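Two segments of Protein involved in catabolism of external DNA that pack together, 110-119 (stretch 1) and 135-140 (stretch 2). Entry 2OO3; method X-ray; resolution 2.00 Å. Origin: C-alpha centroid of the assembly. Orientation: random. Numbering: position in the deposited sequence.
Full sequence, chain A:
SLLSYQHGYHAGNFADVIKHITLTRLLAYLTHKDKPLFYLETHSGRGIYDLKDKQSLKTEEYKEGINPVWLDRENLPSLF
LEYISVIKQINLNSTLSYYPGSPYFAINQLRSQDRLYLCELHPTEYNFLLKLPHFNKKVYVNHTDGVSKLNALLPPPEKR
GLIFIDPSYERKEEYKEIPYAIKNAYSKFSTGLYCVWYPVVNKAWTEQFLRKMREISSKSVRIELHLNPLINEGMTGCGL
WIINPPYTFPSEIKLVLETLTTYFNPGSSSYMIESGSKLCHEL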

# COMPACT_ATOMS: atom_id res chain seq x y z
N LEU A 110 8.83 -10.98 2.62
CA LEU A 110 8.25 -12.29 2.37
C LEU A 110 9.32 -13.38 2.42
O LEU A 110 10.51 -13.07 2.52
CB LEU A 110 7.46 -12.31 1.06
CG LEU A 110 6.12 -11.54 1.17
CD1 LEU A 110 5.42 -11.48 -0.18
CD2 LEU A 110 5.21 -12.19 2.17
N ARG A 111 8.88 -14.65 2.35
CA ARG A 111 9.79 -15.79 2.55
C ARG A 111 9.91 -16.62 1.28
O ARG A 111 9.10 -16.50 0.35
CB ARG A 111 9.26 -16.64 3.72
CG ARG A 111 9.08 -15.77 4.93
CD ARG A 111 7.94 -16.14 5.79
NE ARG A 111 6.65 -16.33 5.11
CZ ARG A 111 5.64 -16.96 5.70
NH1 ARG A 111 5.82 -17.40 6.95
NH2 ARG A 111 4.49 -17.18 5.08
N SER A 112 10.92 -17.49 1.23
CA SER A 112 11.10 -18.36 0.08
C SER A 112 9.89 -19.22 -0.19
O SER A 112 9.64 -19.57 -1.35
CB SER A 112 12.33 -19.26 0.25
OG SER A 112 12.27 -19.94 1.49
N GLN A 113 9.10 -19.55 0.84
CA GLN A 113 7.91 -20.41 0.61
C GLN A 113 6.71 -19.66 0.01
O GLN A 113 5.73 -20.27 -0.40
CB GLN A 113 7.46 -21.09 1.92
CG GLN A 113 6.89 -20.06 2.91
CD GLN A 113 6.61 -20.64 4.26
OE1 GLN A 113 5.66 -21.42 4.41
NE2 GLN A 113 7.42 -20.26 5.27
N ASP A 114 6.76 -18.35 -0.02
CA ASP A 114 5.59 -17.56 -0.40
C ASP A 114 5.56 -17.44 -1.90
O ASP A 114 6.51 -17.84 -2.58
CB ASP A 114 5.62 -16.17 0.29
CG ASP A 114 5.60 -16.28 1.81
OD1 ASP A 114 4.85 -17.15 2.33
OD2 ASP A 114 6.33 -15.51 2.50
N ARG A 115 4.49 -16.88 -2.44
CA ARG A 115 4.45 -16.68 -3.89
C ARG A 115 3.97 -15.28 -4.19
O ARG A 115 2.87 -14.91 -3.75
CB ARG A 115 3.50 -17.68 -4.56
CG ARG A 115 3.41 -17.52 -6.05
CD ARG A 115 2.78 -18.76 -6.70
NE ARG A 115 1.44 -19.00 -6.18
CZ ARG A 115 0.30 -18.69 -6.80
NH1 ARG A 115 0.31 -18.13 -8.01
NH2 ARG A 115 -0.86 -18.96 -6.20
N LEU A 116 4.80 -14.53 -4.92
CA LEU A 116 4.46 -13.13 -5.27
C LEU A 116 4.01 -13.10 -6.71
O LEU A 116 4.66 -13.64 -7.61
CB LEU A 116 5.67 -12.18 -5.11
CG LEU A 116 6.24 -11.92 -3.70
CD1 LEU A 116 7.05 -13.11 -3.19
CD2 LEU A 116 7.08 -10.64 -3.70
N TYR A 117 2.91 -12.41 -6.94
CA TYR A 117 2.40 -12.26 -8.26
C TYR A 117 2.18 -10.75 -8.51
O TYR A 117 1.32 -10.11 -7.87
CB TYR A 117 1.10 -13.03 -8.35
CG TYR A 117 0.62 -13.26 -9.73
CD1 TYR A 117 0.65 -14.55 -10.30
CD2 TYR A 117 0.10 -12.21 -10.50
CE1 TYR A 117 0.17 -14.77 -11.58
CE2 TYR A 117 -0.38 -12.43 -11.77
CZ TYR A 117 -0.34 -13.71 -12.30
OH TYR A 117 -0.83 -13.93 -13.53
N LEU A 118 2.97 -10.20 -9.42
CA LEU A 118 2.98 -8.76 -9.62
C LEU A 118 2.44 -8.42 -11.01
O LEU A 118 2.92 -8.98 -12.00
CB LEU A 118 4.42 -8.23 -9.52
CG LEU A 118 5.20 -8.63 -8.25
CD1 LEU A 118 6.68 -8.20 -8.30
CD2 LEU A 118 4.47 -8.11 -6.93
N CYS A 119 1.48 -7.51 -11.07
CA CYS A 119 0.83 -7.16 -12.35
C CYS A 119 1.14 -5.73 -12.70
O CYS A 119 1.03 -4.85 -11.84
CB CYS A 119 -0.70 -7.30 -12.28
SG CYS A 119 -1.31 -8.98 -11.84
N PHE A 135 16.06 -12.05 -4.91
CA PHE A 135 16.77 -12.76 -3.81
C PHE A 135 16.43 -14.25 -3.90
O PHE A 135 16.49 -14.83 -4.98
CB PHE A 135 16.41 -12.14 -2.47
CG PHE A 135 16.64 -10.65 -2.40
CD1 PHE A 135 17.89 -10.11 -2.66
CD2 PHE A 135 15.61 -9.79 -2.14
CE1 PHE A 135 18.09 -8.71 -2.64
CE2 PHE A 135 15.81 -8.41 -2.11
CZ PHE A 135 17.03 -7.87 -2.37
N ASN A 136 16.04 -14.87 -2.78
CA ASN A 136 15.56 -16.26 -2.83
C ASN A 136 14.03 -16.37 -2.84
O ASN A 136 13.48 -17.42 -2.46
CB ASN A 136 16.16 -17.09 -1.68
CG ASN A 136 15.66 -16.64 -0.31
OD1 ASN A 136 15.29 -15.48 -0.12
ND2 ASN A 136 15.67 -17.56 0.67
N LYS A 137 13.33 -15.32 -3.27
CA LYS A 137 11.84 -15.39 -3.31
C LYS A 137 11.36 -15.82 -4.66
O LYS A 137 12.12 -15.85 -5.65
CB LYS A 137 11.16 -14.05 -2.96
CG LYS A 137 11.83 -13.24 -1.89
CD LYS A 137 12.04 -14.01 -0.56
CE LYS A 137 13.15 -13.28 0.19
NZ LYS A 137 12.74 -12.92 1.53
N LYS A 138 10.08 -16.12 -4.70
CA LYS A 138 9.44 -16.71 -5.85
C LYS A 138 8.54 -15.60 -6.44
O LYS A 138 7.47 -15.30 -5.92
CB LYS A 138 8.63 -17.91 -5.33
CG LYS A 138 8.02 -18.82 -6.34
CD LYS A 138 7.69 -20.25 -5.68
CE LYS A 138 6.62 -20.21 -4.56
NZ LYS A 138 6.56 -21.45 -3.68
N VAL A 139 9.01 -14.96 -7.51
CA VAL A 139 8.39 -13.75 -8.00
C VAL A 139 7.91 -13.89 -9.45
O VAL A 139 8.71 -14.08 -10.36
CB VAL A 139 9.36 -12.53 -7.90
CG1 VAL A 139 8.66 -11.23 -8.40
CG2 VAL A 139 9.84 -12.32 -6.47
N TYR A 140 6.60 -13.81 -9.65
CA TYR A 140 6.02 -13.87 -11.01
C TYR A 140 5.56 -12.51 -11.46
O TYR A 140 4.62 -11.94 -10.89
CB TYR A 140 4.85 -14.84 -11.04
CG TYR A 140 5.32 -16.25 -10.76
CD1 TYR A 140 5.70 -17.10 -11.82
CD2 TYR A 140 5.43 -16.73 -9.45
CE1 TYR A 140 6.17 -18.39 -11.58
CE2 TYR A 140 5.89 -18.05 -9.19
CZ TYR A 140 6.24 -18.86 -10.27
OH TYR A 140 6.69 -20.14 -10.01
O HOH W 1 8.78 -16.22 -2.30
O HOH W 2 11.71 -19.69 -3.01

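Two neighbouring strands of a parallel sheet need not keep their ladder of backbone hydrogen bonds along their whole length; where the register is broken by a turn, side chains and water can take over the work of the backbone. The contact between 110-119 and 135-140 illustrates this well. Phe135, at the start of the second segment, makes no contact with the first. Asn136 approaches the turn that spans Arg111 to Asp114: its O lies 3.5 Å from Ser112 CB, and a water bridges that same carbonyl to Ser112 O.

Lys137 reaches further back. Its CA-to-CB bond points sideways, but the chain bends so that NZ donates a very short hydrogen bond to Leu110 O, 2.4 Å away, while CD packs 3.8 Å from Arg111 C. The turn it meets is braced internally: Asp114 OD2 accepts from both Arg111 N (2.7 Å) and Arg111 NE (2.8 Å), the latter contact being a salt bridge.

At Lys138 another water fills the gap between the backbones, accepting from Lys138 N and donating to Arg111 O and Asp114 O. The CA-to-CB bond of Lys138 points toward the first segment, and the side chain runs beside it, with CE 3.1 Å from Asp114 O and 4.0 Å from Arg115 CB. Direct backbone pairing begins at its carbonyl, where Leu116 N donates to Lys138 O at 3.0 Å.

Val139 pairs with Leu116 and shares its face of the sheet; Val139 CG1 also lies 3.6 Å from Leu118 CD1, making a small apolar cluster. Tyr140 then shows the alternation typical of parallel strands, for its two backbone polar groups bond to residues flanking its partner, Tyr117: Tyr140 N donates to Leu116 O and Leu118 N donates to Tyr140 O, both at 2.8 Å and nearly linear. Between them, Tyr117 CA makes a CA-H...O contact of 3.5 Å with Tyr140 O.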